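Local coordinates for peptide ABC transporter, peptide-binding protein (Thermus thermophilus, PDB 2D5W) that binds oligopeptides, including a pentapeptide, and probably passes them to a membrane ABC transporter for import, at residues A[16-21]-A[192-197]; A[160-165]-A[205-210]; A[306-311]-A[320-325]; A[312-317]-A[456-461]. One frame throughout, in Å; residues are numbered along the deposited sequence.

Contact 1. Residues A[16-21]-A[192-197]; sequences PRVLAG and FFLKFA
Gly-21 lies against the carbonyl oxygen of Phe-196 and the methyl of Ala-197, where the loop that follows strand 7-12 meets the chain just leaving helix 182-194. The loop folds into a classic gamma turn here: Ala-20 has positive phi, and Gly-21 N bonds back to Leu-19 O at 2.8 Å. The tight part of the contact is made almost wholly of backbone. Leu-19 N donates to Ala-197 O over 3.0 Å, arriving in the carbonyl plane on a lone pair, and Ala-197 CA returns a C-H...O contact to Leu-19 O at 3.2 Å. A side chain on Gly-21 would be driven into Phe-196 O, which accounts for the glycine; its CA makes a C-H...O contact with that oxygen. The looser part is apolar. Val-18 CB faces Ala-197 CB at 3.8 Å. Val-18 crosses Leu-194 at about a right angle, and its CG1, anti to the carbonyl carbon (chi1 -67°), meets Leu-194 CD2. Leu-194 and Phe-196 are partly exposed, the Phe-196 ring turning from the loop to pack on Ile-161 and Met-162 of helix 159-173. On the buried side, Gly-21 O sits at the edge of the Phe-193 ring, 3.3 Å from CD1.

Contact 2. Residues A[160-165]-A[205-210]; sequences HIMGPE and GAMVYS
The His-160 ring meets Val-208 tip to tip, its CE1 lying 4.1 Å from Val-208 CG2 in an oblique approach. One face of the imidazole is covered by the neighbouring Ile-161, whose CG1 stands 3.6 Å above the plane, offset toward the rim. Beyond the two segments the ring also meets that of Trp-93, with the planes at about 55°, and its NE2 is hydrogen-bonded to Asp-95 OD2, which helps to fix its rotation. Ile-161 carries the middle of the contact and uses both branches. Its CG1 packs 3.7 Å from Val-208 CG2, and CD1 extends this to the other methyl of the valine, while CG2 presses on Ala-206 O at 3.2 Å. An alanine here would probably open a gap beside Val-208 and Ala-206 O and strip one face of the His-160 ring of the cover that CG1 gives. These residues join helix 159-173, just before its kink at Pro-164, to the extended loop leading into strand 213-219; near the start of that loop Gly-205, with positive phi, is the C-prime residue of the Schellman motif ending helix 199-203. Further along, the two methionines cross, with Met-162 SD 3.9 Å from Met-207 SD. Met-207 is bent at both chi2 and chi3, which turns SD and CE back toward Met-162, and CE rests 4.1 Å from Met-162 SD. Met-162 is covered from another direction by Phe-192 of helix 182-194.

Contact 3. Residues A[306-311]-A[320-325]; sequences IDINKF and LGLNDK
The turn between helices 315-320 and 325-333 packs on the end of strand 293-308, with Leu-322 set against Ile-308 and Asn-309. Leu-322 CB lies 3.8 Å from Ile-308 CG2, and the two side chains cross at about a right angle. The same CB comes within 3.4 Å of Asn-309 O, and CD1 is close by at 3.6 Å, so this buried carbonyl oxygen is covered by hydrocarbon and has no polar partner in the model. The turn is type I, from Gly-321 to Asp-324: Gly-321, with positive phi, completes the Schellman motif that ends the first helix, and Asp-324 is the N-cap of the second. Asn-309 itself forms an Asx turn, OD1 accepting from Phe-311 N at 2.8 Å, while its ND2 bonds to Trp-460 O and Ala-455 O. Lys-310 touches Leu-322 O only through its aliphatic part, CG standing 3.7 Å off. Bends at chi3 and chi4 then fold the chain back until NZ reaches Ile-308 O at 3.0 Å; a further bond joins NZ to Pro-543 O. A methionine in place of Lys-310 would probably leave both carbonyls without their ammonium donor. Next along the turn, Asn-323 CB approaches Lys-310 O at 4.1 Å.

Contact 4. Residues A[312-317]-A[456-461]; sequences ENCQVV and SECKWT
Cys-314 and Cys-458 are joined by a disulfide that ties the start of helix 315-320 to the loop leading into strand 463-469, positions far apart in sequence. The sulfurs are 2.0 Å apart and the chi3 torsion is -96°, a left-handed bridge close to the relaxed right-angle value. Both SG atoms stand beside their own backbone N, anti to the carbonyl carbon, but Cys-458 is rotated away from the staggered position, with chi1 -36°, on a backbone of positive phi. Cys-314 occupies the N-cap position, so the bridge grips the helix exactly where it begins.

Next to the bridge, on its more exposed flank, Asn-313 reaches over to the same loop. Its CG lies between the backbone N and the carbonyl carbon, on the side of the loop, and ND2 donates to Ser-456 O over 2.7 Å. The bond is fairly straight, 158° at the hydrogen; the oxygen lies in the amide plane of Asn-313, whereas the donor is tilted somewhat out of the carbonyl plane.

Beyond the disulfide, in the first turn of the helix, the contact becomes apolar and looser. Val-316 and Thr-461 cross at about a right angle. Val-316 CG1, anti to the backbone N, is the methyl that meets the threonine, 4.1 Å from Thr-461 CB. Val-317, deeper in the protein, offers CG2 to the backbone instead, 4.3 Å from Thr-461 O.

Overall arrangement
The four contacts form two touching pairs; contacts 2 and 3 lie on opposite sides of the chain's centre, their centres about 42 Å apart. Contacts 1 and 2 draw on successive helices, 182-194 and 159-173, and meet where Phe-196 packs on Met-207 and Ala-206. Contacts 3 and 4 lie at the two ends of helix 315-320, contact 4 at its start and contact 3 in the turn that follows. Within each pair one contact is buried (1, 3) and the other only partly so. Contact 1 is held mainly by backbone hydrogen bonding, contact 3 by hydrocarbon packed over a carbonyl oxygen; contact 2 relies on sulfur and aliphatic packing, and contact 4 adds a side-chain hydrogen bond to its covalent link.

Contact 1. Residues A[16-21]-A[192-197]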
loop_
_atom_site.group_PDB
_atom_site.type_symbol
_atom_site.label_atom_id
_atom_site.label_comp_id
_atom_site.label_asym_id
_atom_site.label_seq_id
_atom_site.Cartn_x
_atom_site.Cartn_y
_atom_site.Cartn_z
ATOM N N PRO A 16 3.476 6.301 10.529
ATOM C CA PRO A 16 2.167 5.646 10.625
ATOM C C PRO A 16 1.209 6.490 11.463
ATOM O O PRO A 16 1.611 7.075 12.467
ATOM C CB PRO A 16 2.486 4.327 11.323
ATOM C CG PRO A 16 3.916 4.070 10.963
ATOM C CD PRO A 16 4.545 5.435 11.059
ATOM N N ARG A 17 -0.054 6.555 11.058
ATOM C CA ARG A 17 -1.036 7.310 11.830
ATOM C C ARG A 17 -1.425 6.494 13.067
ATOM O O ARG A 17 -1.661 7.050 14.138
ATOM C CB ARG A 17 -2.265 7.610 10.973
ATOM C CG ARG A 17 -3.379 8.370 11.700
ATOM C CD ARG A 17 -2.872 9.627 12.406
ATOM N NE ARG A 17 -3.950 10.383 13.048
ATOM C CZ ARG A 17 -4.770 11.214 12.412
ATOM N NH1 ARG A 17 -5.722 11.850 13.083
ATOM N NH2 ARG A 17 -4.634 11.421 11.109
ATOM N N VAL A 18 -1.503 5.177 12.890
ATOM C CA VAL A 18 -1.813 4.227 13.961
ATOM C C VAL A 18 -0.892 3.032 13.740
ATOM O O VAL A 18 -0.297 2.899 12.665
ATOM C CB VAL A 18 -3.297 3.756 13.941
ATOM C CG1 VAL A 18 -4.212 4.919 14.278
ATOM C CG2 VAL A 18 -3.650 3.165 12.589
ATOM N N LEU A 19 -0.782 2.157 14.737
ATOM C CA LEU A 19 0.125 1.026 14.623
ATOM C C LEU A 19 -0.312 -0.193 15.425
ATOM O O LEU A 19 -0.971 -0.062 16.459
ATOM C CB LEU A 19 1.511 1.459 15.112
ATOM C CG LEU A 19 2.710 0.523 14.960
ATOM C CD1 LEU A 19 3.158 0.510 13.508
ATOM C CD2 LEU A 19 3.852 0.997 15.857
ATOM N N ALA A 20 0.054 -1.369 14.922
ATOM C CA ALA A 20 -0.189 -2.651 15.584
ATOM C C ALA A 20 -1.611 -3.181 15.742
ATOM O O ALA A 20 -1.905 -4.287 15.289
ATOM C CB ALA A 20 0.509 -2.641 16.951
ATOM N N GLY A 21 -2.476 -2.420 16.402
ATOM C CA GLY A 21 -3.841 -2.871 16.628
ATOM C C GLY A 21 -4.785 -2.809 15.441
ATOM O O GLY A 21 -5.815 -3.484 15.431
ATOM N N PHE A 192 -12.726 0.364 18.112
ATOM C CA PHE A 192 -12.202 -0.902 18.609
ATOM C C PHE A 192 -10.698 -0.958 18.326
ATOM O O PHE A 192 -9.893 -1.166 19.233
ATOM C CB PHE A 192 -12.914 -2.071 17.919
ATOM C CG PHE A 192 -12.229 -3.398 18.097
ATOM C CD1 PHE A 192 -12.042 -3.942 19.365
ATOM C CD2 PHE A 192 -11.768 -4.103 16.993
ATOM C CE1 PHE A 192 -11.404 -5.174 19.525
ATOM C CE2 PHE A 192 -11.131 -5.328 17.143
ATOM C CZ PHE A 192 -10.949 -5.864 18.411
ATOM N N PHE A 193 -10.318 -0.764 17.067
ATOM C CA PHE A 193 -8.905 -0.805 16.705
ATOM C C PHE A 193 -8.106 0.312 17.375
ATOM O O PHE A 193 -6.978 0.091 17.820
ATOM C CB PHE A 193 -8.747 -0.721 15.184
ATOM C CG PHE A 193 -9.399 -1.856 14.445
ATOM C CD1 PHE A 193 -8.942 -3.163 14.599
ATOM C CD2 PHE A 193 -10.490 -1.622 13.615
ATOM C CE1 PHE A 193 -9.564 -4.224 13.936
ATOM C CE2 PHE A 193 -11.120 -2.674 12.949
ATOM C CZ PHE A 193 -10.656 -3.977 13.111
ATOM N N LEU A 194 -8.691 1.502 17.468
ATOM C CA LEU A 194 -7.993 2.632 18.078
ATOM C C LEU A 194 -7.585 2.394 19.530
ATOM O O LEU A 194 -6.571 2.923 19.980
ATOM C CB LEU A 194 -8.838 3.905 17.970
ATOM C CG LEU A 194 -8.956 4.468 16.550
ATOM C CD1 LEU A 194 -9.954 5.614 16.527
ATOM C CD2 LEU A 194 -7.586 4.934 16.062
ATOM N N LYS A 195 -8.362 1.605 20.265
ATOM C CA LYS A 195 -8.017 1.318 21.654
ATOM C C LYS A 195 -6.685 0.578 21.748
ATOM O O LYS A 195 -6.032 0.579 22.793
ATOM C CB LYS A 195 -9.113 0.478 22.317
ATOM C CG LYS A 195 -10.344 1.269 22.718
ATOM C CD LYS A 195 -11.330 0.401 23.481
ATOM C CE LYS A 195 -12.540 1.208 23.922
ATOM N NZ LYS A 195 -13.243 1.835 22.766
ATOM N N PHE A 196 -6.283 -0.045 20.647
ATOM C CA PHE A 196 -5.046 -0.821 20.598
ATOM C C PHE A 196 -4.056 -0.301 19.558
ATOM O O PHE A 196 -3.128 -1.025 19.186
ATOM C CB PHE A 196 -5.371 -2.273 20.232
ATOM C CG PHE A 196 -6.314 -2.955 21.180
ATOM C CD1 PHE A 196 -5.834 -3.609 22.308
ATOM C CD2 PHE A 196 -7.685 -2.956 20.935
ATOM C CE1 PHE A 196 -6.706 -4.259 23.181
ATOM C CE2 PHE A 196 -8.565 -3.603 21.802
ATOM C CZ PHE A 196 -8.074 -4.256 22.925
ATOM N N ALA A 197 -4.212 0.938 19.099
ATOM C CA ALA A 197 -3.330 1.404 18.035
ATOM C C ALA A 197 -2.798 2.825 18.084
ATOM O O ALA A 197 -2.117 3.246 17.149
ATOM C CB ALA A 197 -4.017 1.164 16.686
#

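Contact 2. Residues A[160-165]-A[205-210]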
loop_
_atom_site.group_PDB
_atom_site.type_symbol
_atom_site.label_atom_id
_atom_site.label_comp_id
_atom_site.label_asym_id
_atom_site.label_seq_id
_atom_site.Cartn_x
_atom_site.Cartn_y
_atom_site.Cartn_z
ATOM N N HIS A 160 -6.086 -13.184 23.088
ATOM C CA HIS A 160 -6.062 -12.989 24.534
ATOM C C HIS A 160 -5.957 -11.520 24.922
ATOM O O HIS A 160 -6.311 -11.141 26.035
ATOM C CB HIS A 160 -4.933 -13.805 25.193
ATOM C CG HIS A 160 -3.547 -13.320 24.889
ATOM N ND1 HIS A 160 -2.943 -13.497 23.663
ATOM C CD2 HIS A 160 -2.628 -12.706 25.674
ATOM C CE1 HIS A 160 -1.713 -13.018 23.706
ATOM N NE2 HIS A 160 -1.496 -12.532 24.915
ATOM N N ILE A 161 -5.495 -10.690 23.992
ATOM C CA ILE A 161 -5.354 -9.259 24.242
ATOM C C ILE A 161 -6.561 -8.455 23.767
ATOM O O ILE A 161 -7.099 -7.631 24.508
ATOM C CB ILE A 161 -4.096 -8.693 23.530
ATOM C CG1 ILE A 161 -2.829 -9.325 24.115
ATOM C CG2 ILE A 161 -4.067 -7.168 23.636
ATOM C CD1 ILE A 161 -2.609 -9.053 25.596
ATOM N N MET A 162 -6.991 -8.706 22.535
ATOM C CA MET A 162 -8.091 -7.957 21.937
ATOM C C MET A 162 -9.475 -8.594 22.007
ATOM O O MET A 162 -10.478 -7.911 21.809
ATOM C CB MET A 162 -7.757 -7.668 20.470
ATOM C CG MET A 162 -6.403 -6.997 20.258
ATOM S SD MET A 162 -5.976 -6.817 18.512
ATOM C CE MET A 162 -6.868 -5.317 18.102
ATOM N N GLY A 163 -9.514 -9.894 22.280
ATOM C CA GLY A 163 -10.771 -10.627 22.339
ATOM C C GLY A 163 -11.827 -10.111 23.298
ATOM O O GLY A 163 -12.988 -9.958 22.911
ATOM N N PRO A 164 -11.471 -9.846 24.561
ATOM C CA PRO A 164 -12.469 -9.347 25.514
ATOM C C PRO A 164 -13.185 -8.088 25.023
ATOM O O PRO A 164 -14.411 -7.992 25.088
ATOM C CB PRO A 164 -11.644 -9.110 26.776
ATOM C CG PRO A 164 -10.608 -10.198 26.692
ATOM C CD PRO A 164 -10.193 -10.129 25.238
ATOM N N GLU A 165 -12.424 -7.117 24.526
ATOM C CA GLU A 165 -13.036 -5.895 24.029
ATOM C C GLU A 165 -13.880 -6.193 22.792
ATOM O O GLU A 165 -14.962 -5.633 22.623
ATOM C CB GLU A 165 -11.975 -4.847 23.689
ATOM C CG GLU A 165 -12.551 -3.558 23.110
ATOM C CD GLU A 165 -13.371 -2.765 24.112
ATOM O OE1 GLU A 165 -14.085 -1.833 23.686
ATOM O OE2 GLU A 165 -13.301 -3.063 25.323
ATOM N N GLY A 205 1.433 -0.410 26.867
ATOM C CA GLY A 205 1.368 -1.855 26.702
ATOM C C GLY A 205 0.086 -2.468 26.172
ATOM O O GLY A 205 -0.211 -3.627 26.465
ATOM N N ALA A 206 -0.656 -1.725 25.361
ATOM C CA ALA A 206 -1.922 -2.221 24.825
ATOM C C ALA A 206 -1.808 -3.441 23.917
ATOM O O ALA A 206 -2.747 -4.230 23.825
ATOM C CB ALA A 206 -2.642 -1.100 24.080
ATOM N N MET A 207 -0.677 -3.600 23.240
ATOM C CA MET A 207 -0.504 -4.728 22.331
ATOM C C MET A 207 0.676 -5.628 22.667
ATOM O O MET A 207 1.527 -5.287 23.493
ATOM C CB MET A 207 -0.329 -4.216 20.894
ATOM C CG MET A 207 -1.614 -3.778 20.208
ATOM S SD MET A 207 -2.753 -5.162 19.924
ATOM C CE MET A 207 -1.985 -5.945 18.483
ATOM N N VAL A 208 0.687 -6.800 22.031
ATOM C CA VAL A 208 1.787 -7.747 22.149
ATOM C C VAL A 208 2.238 -7.993 20.713
ATOM O O VAL A 208 1.488 -7.714 19.767
ATOM C CB VAL A 208 1.399 -9.062 22.856
ATOM C CG1 VAL A 208 1.075 -8.770 24.321
ATOM C CG2 VAL A 208 0.241 -9.730 22.151
ATOM N N TYR A 209 3.442 -8.532 20.559
ATOM C CA TYR A 209 4.065 -8.687 19.254
ATOM C C TYR A 209 4.545 -10.089 18.920
ATOM O O TYR A 209 5.017 -10.810 19.789
ATOM C CB TYR A 209 5.214 -7.677 19.211
ATOM C CG TYR A 209 4.723 -6.291 19.587
ATOM C CD1 TYR A 209 4.118 -5.476 18.634
ATOM C CD2 TYR A 209 4.743 -5.844 20.913
ATOM C CE1 TYR A 209 3.540 -4.266 18.977
ATOM C CE2 TYR A 209 4.157 -4.624 21.271
ATOM C CZ TYR A 209 3.554 -3.843 20.289
ATOM O OH TYR A 209 2.949 -2.647 20.603
ATOM N N SER A 210 4.442 -10.461 17.647
ATOM C CA SER A 210 4.835 -11.795 17.198
ATOM C C SER A 210 6.091 -11.824 16.337
ATOM O O SER A 210 6.562 -12.900 15.969
ATOM C CB SER A 210 3.700 -12.407 16.390
ATOM O OG SER A 210 3.449 -11.599 15.251
#

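Contact 3. Residues A[306-311]-A[320-325]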
loop_
_atom_site.group_PDB
_atom_site.type_symbol
_atom_site.label_atom_id
_atom_site.label_comp_id
_atom_site.label_asym_id
_atom_site.label_seq_id
_atom_site.Cartn_x
_atom_site.Cartn_y
_atom_site.Cartn_z
ATOM N N ILE A 306 -2.469 10.286 -10.212
ATOM C CA ILE A 306 -3.349 11.298 -9.657
ATOM C C ILE A 306 -4.776 10.769 -9.688
ATOM O O ILE A 306 -5.346 10.557 -10.761
ATOM C CB ILE A 306 -3.295 12.623 -10.455
ATOM C CG1 ILE A 306 -1.847 13.115 -10.545
ATOM C CG2 ILE A 306 -4.163 13.676 -9.767
ATOM C CD1 ILE A 306 -1.683 14.448 -11.264
ATOM N N ASP A 307 -5.342 10.519 -8.514
ATOM C CA ASP A 307 -6.717 10.069 -8.454
ATOM C C ASP A 307 -7.614 11.277 -8.674
ATOM O O ASP A 307 -7.225 12.420 -8.407
ATOM C CB ASP A 307 -7.008 9.393 -7.116
ATOM C CG ASP A 307 -6.612 7.934 -7.123
ATOM O OD1 ASP A 307 -5.743 7.544 -6.317
ATOM O OD2 ASP A 307 -7.165 7.178 -7.955
ATOM N N ILE A 308 -8.812 11.003 -9.177
ATOM C CA ILE A 308 -9.791 12.029 -9.505
ATOM C C ILE A 308 -11.132 11.684 -8.875
ATOM O O ILE A 308 -11.643 10.583 -9.075
ATOM C CB ILE A 308 -9.999 12.097 -11.036
ATOM C CG1 ILE A 308 -8.661 12.336 -11.746
ATOM C CG2 ILE A 308 -11.026 13.165 -11.381
ATOM C CD1 ILE A 308 -8.051 13.692 -11.501
ATOM N N ASN A 309 -11.697 12.614 -8.115
ATOM C CA ASN A 309 -12.996 12.373 -7.500
ATOM C C ASN A 309 -14.048 12.411 -8.610
ATOM O O ASN A 309 -14.210 13.435 -9.274
ATOM C CB ASN A 309 -13.306 13.455 -6.467
ATOM C CG ASN A 309 -14.574 13.167 -5.693
ATOM O OD1 ASN A 309 -15.483 12.517 -6.203
ATOM N ND2 ASN A 309 -14.650 13.658 -4.462
ATOM N N LYS A 310 -14.749 11.300 -8.817
ATOM C CA LYS A 310 -15.774 11.227 -9.853
ATOM C C LYS A 310 -17.165 11.007 -9.267
ATOM O O LYS A 310 -18.097 10.630 -9.987
ATOM C CB LYS A 310 -15.433 10.104 -10.838
ATOM C CG LYS A 310 -14.106 10.313 -11.560
ATOM C CD LYS A 310 -13.702 9.093 -12.385
ATOM C CE LYS A 310 -13.394 7.883 -11.507
ATOM N NZ LYS A 310 -12.223 8.113 -10.608
ATOM N N PHE A 311 -17.310 11.243 -7.965
ATOM C CA PHE A 311 -18.604 11.067 -7.308
ATOM C C PHE A 311 -19.544 12.211 -7.649
ATOM O O PHE A 311 -19.338 13.349 -7.229
ATOM C CB PHE A 311 -18.439 10.976 -5.791
ATOM C CG PHE A 311 -17.801 9.701 -5.329
ATOM C CD1 PHE A 311 -16.431 9.629 -5.099
ATOM C CD2 PHE A 311 -18.572 8.562 -5.138
ATOM C CE1 PHE A 311 -15.841 8.439 -4.682
ATOM C CE2 PHE A 311 -17.993 7.369 -4.724
ATOM C CZ PHE A 311 -16.626 7.306 -4.494
ATOM N N LEU A 320 -17.032 20.805 -12.229
ATOM C CA LEU A 320 -15.781 20.694 -12.971
ATOM C C LEU A 320 -15.849 19.650 -14.082
ATOM O O LEU A 320 -14.973 19.596 -14.944
ATOM C CB LEU A 320 -14.638 20.338 -12.020
ATOM C CG LEU A 320 -14.287 21.376 -10.955
ATOM C CD1 LEU A 320 -13.212 20.815 -10.030
ATOM C CD2 LEU A 320 -13.806 22.648 -11.629
ATOM N N GLY A 321 -16.887 18.820 -14.047
ATOM C CA GLY A 321 -17.046 17.783 -15.052
ATOM C C GLY A 321 -16.034 16.655 -14.929
ATOM O O GLY A 321 -15.695 16.002 -15.916
ATOM N N LEU A 322 -15.561 16.406 -13.713
ATOM C CA LEU A 322 -14.570 15.356 -13.498
ATOM C C LEU A 322 -15.101 13.961 -13.801
ATOM O O LEU A 322 -14.326 13.028 -13.999
ATOM C CB LEU A 322 -14.041 15.413 -12.062
ATOM C CG LEU A 322 -13.381 16.742 -11.683
ATOM C CD1 LEU A 322 -12.816 16.655 -10.276
ATOM C CD2 LEU A 322 -12.273 17.063 -12.670
ATOM N N ASN A 323 -16.423 13.829 -13.848
ATOM C CA ASN A 323 -17.066 12.553 -14.138
ATOM C C ASN A 323 -17.097 12.237 -15.637
ATOM O O ASN A 323 -17.473 11.134 -16.036
ATOM C CB ASN A 323 -18.486 12.554 -13.564
ATOM C CG ASN A 323 -19.307 13.746 -14.032
ATOM O OD1 ASN A 323 -18.848 14.890 -13.989
ATOM N ND2 ASN A 323 -20.533 13.484 -14.472
ATOM N N ASP A 324 -16.697 13.201 -16.464
ATOM C CA ASP A 324 -16.672 13.022 -17.917
ATOM C C ASP A 324 -15.243 12.681 -18.337
ATOM O O ASP A 324 -14.313 13.417 -18.021
ATOM C CB ASP A 324 -17.130 14.314 -18.606
ATOM C CG ASP A 324 -17.471 14.113 -20.069
ATOM O OD1 ASP A 324 -16.594 13.682 -20.844
ATOM O OD2 ASP A 324 -18.630 14.390 -20.447
ATOM N N LYS A 325 -15.064 11.575 -19.054
ATOM C CA LYS A 325 -13.720 11.182 -19.463
ATOM C C LYS A 325 -13.002 12.262 -20.266
ATOM O O LYS A 325 -11.778 12.352 -20.218
ATOM C CB LYS A 325 -13.743 9.875 -20.266
ATOM C CG LYS A 325 -14.302 9.978 -21.675
ATOM C CD LYS A 325 -14.145 8.649 -22.409
ATOM C CE LYS A 325 -14.725 8.715 -23.811
ATOM N NZ LYS A 325 -14.618 7.405 -24.513
#

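Contact 4. Residues A[312-317]-A[456-461]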
loop_
_atom_site.group_PDB
_atom_site.type_symbol
_atom_site.label_atom_id
_atom_site.label_comp_id
_atom_site.label_asym_id
_atom_site.label_seq_id
_atom_site.Cartn_x
_atom_site.Cartn_y
_atom_site.Cartn_z
ATOM N N GLU A 312 -20.591 11.886 -8.399
ATOM C CA GLU A 312 -21.570 12.867 -8.839
ATOM C C GLU A 312 -22.394 13.527 -7.735
ATOM O O GLU A 312 -23.036 14.549 -7.972
ATOM C CB GLU A 312 -22.488 12.223 -9.882
ATOM C CG GLU A 312 -21.780 11.952 -11.205
ATOM C CD GLU A 312 -22.504 10.947 -12.078
ATOM O OE1 GLU A 312 -23.720 11.113 -12.302
ATOM O OE2 GLU A 312 -21.848 9.991 -12.548
ATOM N N ASN A 313 -22.384 12.956 -6.534
ATOM C CA ASN A 313 -23.136 13.550 -5.434
ATOM C C ASN A 313 -22.414 14.774 -4.870
ATOM O O ASN A 313 -22.979 15.515 -4.069
ATOM C CB ASN A 313 -23.394 12.525 -4.325
ATOM C CG ASN A 313 -22.126 11.883 -3.818
ATOM O OD1 ASN A 313 -21.483 11.110 -4.526
ATOM N ND2 ASN A 313 -21.755 12.201 -2.583
ATOM N N CYS A 314 -21.158 14.970 -5.274
ATOM C CA CYS A 314 -20.386 16.139 -4.850
ATOM C C CYS A 314 -20.542 17.113 -6.007
ATOM O O CYS A 314 -19.983 16.904 -7.080
ATOM C CB CYS A 314 -18.904 15.795 -4.650
ATOM S SG CYS A 314 -18.617 14.563 -3.343
ATOM N N GLN A 315 -21.310 18.175 -5.799
ATOM C CA GLN A 315 -21.555 19.124 -6.875
ATOM C C GLN A 315 -20.289 19.700 -7.502
ATOM O O GLN A 315 -20.281 20.012 -8.690
ATOM C CB GLN A 315 -22.475 20.249 -6.395
ATOM C CG GLN A 315 -23.064 21.089 -7.528
ATOM C CD GLN A 315 -23.718 20.246 -8.618
ATOM O OE1 GLN A 315 -24.533 19.363 -8.338
ATOM N NE2 GLN A 315 -23.365 20.520 -9.869
ATOM N N VAL A 316 -19.223 19.836 -6.718
ATOM C CA VAL A 316 -17.963 20.362 -7.242
ATOM C C VAL A 316 -17.461 19.461 -8.373
ATOM O O VAL A 316 -16.926 19.936 -9.377
ATOM C CB VAL A 316 -16.885 20.432 -6.138
ATOM C CG1 VAL A 316 -15.564 20.905 -6.725
ATOM C CG2 VAL A 316 -17.341 21.370 -5.031
ATOM N N VAL A 317 -17.643 18.157 -8.199
ATOM C CA VAL A 317 -17.234 17.180 -9.199
ATOM C C VAL A 317 -18.014 17.401 -10.494
ATOM O O VAL A 317 -17.441 17.411 -11.583
ATOM C CB VAL A 317 -17.470 15.743 -8.684
ATOM C CG1 VAL A 317 -17.301 14.735 -9.808
ATOM C CG2 VAL A 317 -16.494 15.442 -7.556
ATOM N N SER A 456 -16.418 10.092 -1.421
ATOM C CA SER A 456 -17.864 10.044 -1.632
ATOM C C SER A 456 -18.577 11.032 -0.715
ATOM O O SER A 456 -19.742 11.369 -0.938
ATOM C CB SER A 456 -18.399 8.628 -1.394
ATOM O OG SER A 456 -18.279 8.250 -0.035
ATOM N N GLU A 457 -17.873 11.484 0.320
ATOM C CA GLU A 457 -18.405 12.461 1.269
ATOM C C GLU A 457 -17.783 13.820 0.952
ATOM O O GLU A 457 -17.896 14.768 1.728
ATOM C CB GLU A 457 -18.067 12.054 2.707
ATOM C CG GLU A 457 -18.772 10.793 3.185
ATOM C CD GLU A 457 -20.273 10.972 3.305
ATOM O OE1 GLU A 457 -20.704 11.908 4.011
ATOM O OE2 GLU A 457 -21.022 10.174 2.703
ATOM N N CYS A 458 -17.112 13.883 -0.195
ATOM C CA CYS A 458 -16.459 15.086 -0.700
ATOM C C CYS A 458 -15.330 15.634 0.186
ATOM O O CYS A 458 -15.096 16.842 0.228
ATOM C CB CYS A 458 -17.513 16.176 -0.973
ATOM S SG CYS A 458 -19.102 15.545 -1.626
ATOM N N LYS A 459 -14.617 14.742 0.874
ATOM C CA LYS A 459 -13.502 15.149 1.732
ATOM C C LYS A 459 -12.386 15.760 0.885
ATOM O O LYS A 459 -11.748 16.725 1.299
ATOM C CB LYS A 459 -12.988 13.963 2.548
ATOM C CG LYS A 459 -13.837 13.650 3.774
ATOM C CD LYS A 459 -13.777 14.778 4.802
ATOM C CE LYS A 459 -12.361 14.991 5.325
ATOM N NZ LYS A 459 -12.292 16.050 6.374
ATOM N N TRP A 460 -12.118 15.158 -0.271
ATOM C CA TRP A 460 -11.163 15.718 -1.224
ATOM C C TRP A 460 -12.027 15.777 -2.481
ATOM O O TRP A 460 -12.790 14.849 -2.760
ATOM C CB TRP A 460 -9.882 14.879 -1.389
ATOM C CG TRP A 460 -10.021 13.417 -1.623
ATOM C CD1 TRP A 460 -10.177 12.441 -0.679
ATOM C CD2 TRP A 460 -9.928 12.748 -2.882
ATOM N NE1 TRP A 460 -10.181 11.205 -1.275
ATOM C CE2 TRP A 460 -10.030 11.363 -2.629
ATOM C CE3 TRP A 460 -9.767 13.184 -4.205
ATOM C CZ2 TRP A 460 -9.975 10.411 -3.652
ATOM C CZ3 TRP A 460 -9.713 12.237 -5.219
ATOM C CH2 TRP A 460 -9.818 10.867 -4.937
ATOM N N THR A 461 -11.921 16.874 -3.222
ATOM C CA THR A 461 -12.800 17.119 -4.362
ATOM C C THR A 461 -12.218 17.254 -5.757
ATOM O O THR A 461 -12.932 17.651 -6.683
ATOM C CB THR A 461 -13.598 18.399 -4.107
ATOM O OG1 THR A 461 -12.681 19.493 -3.969
ATOM C CG2 THR A 461 -14.420 18.273 -2.828
#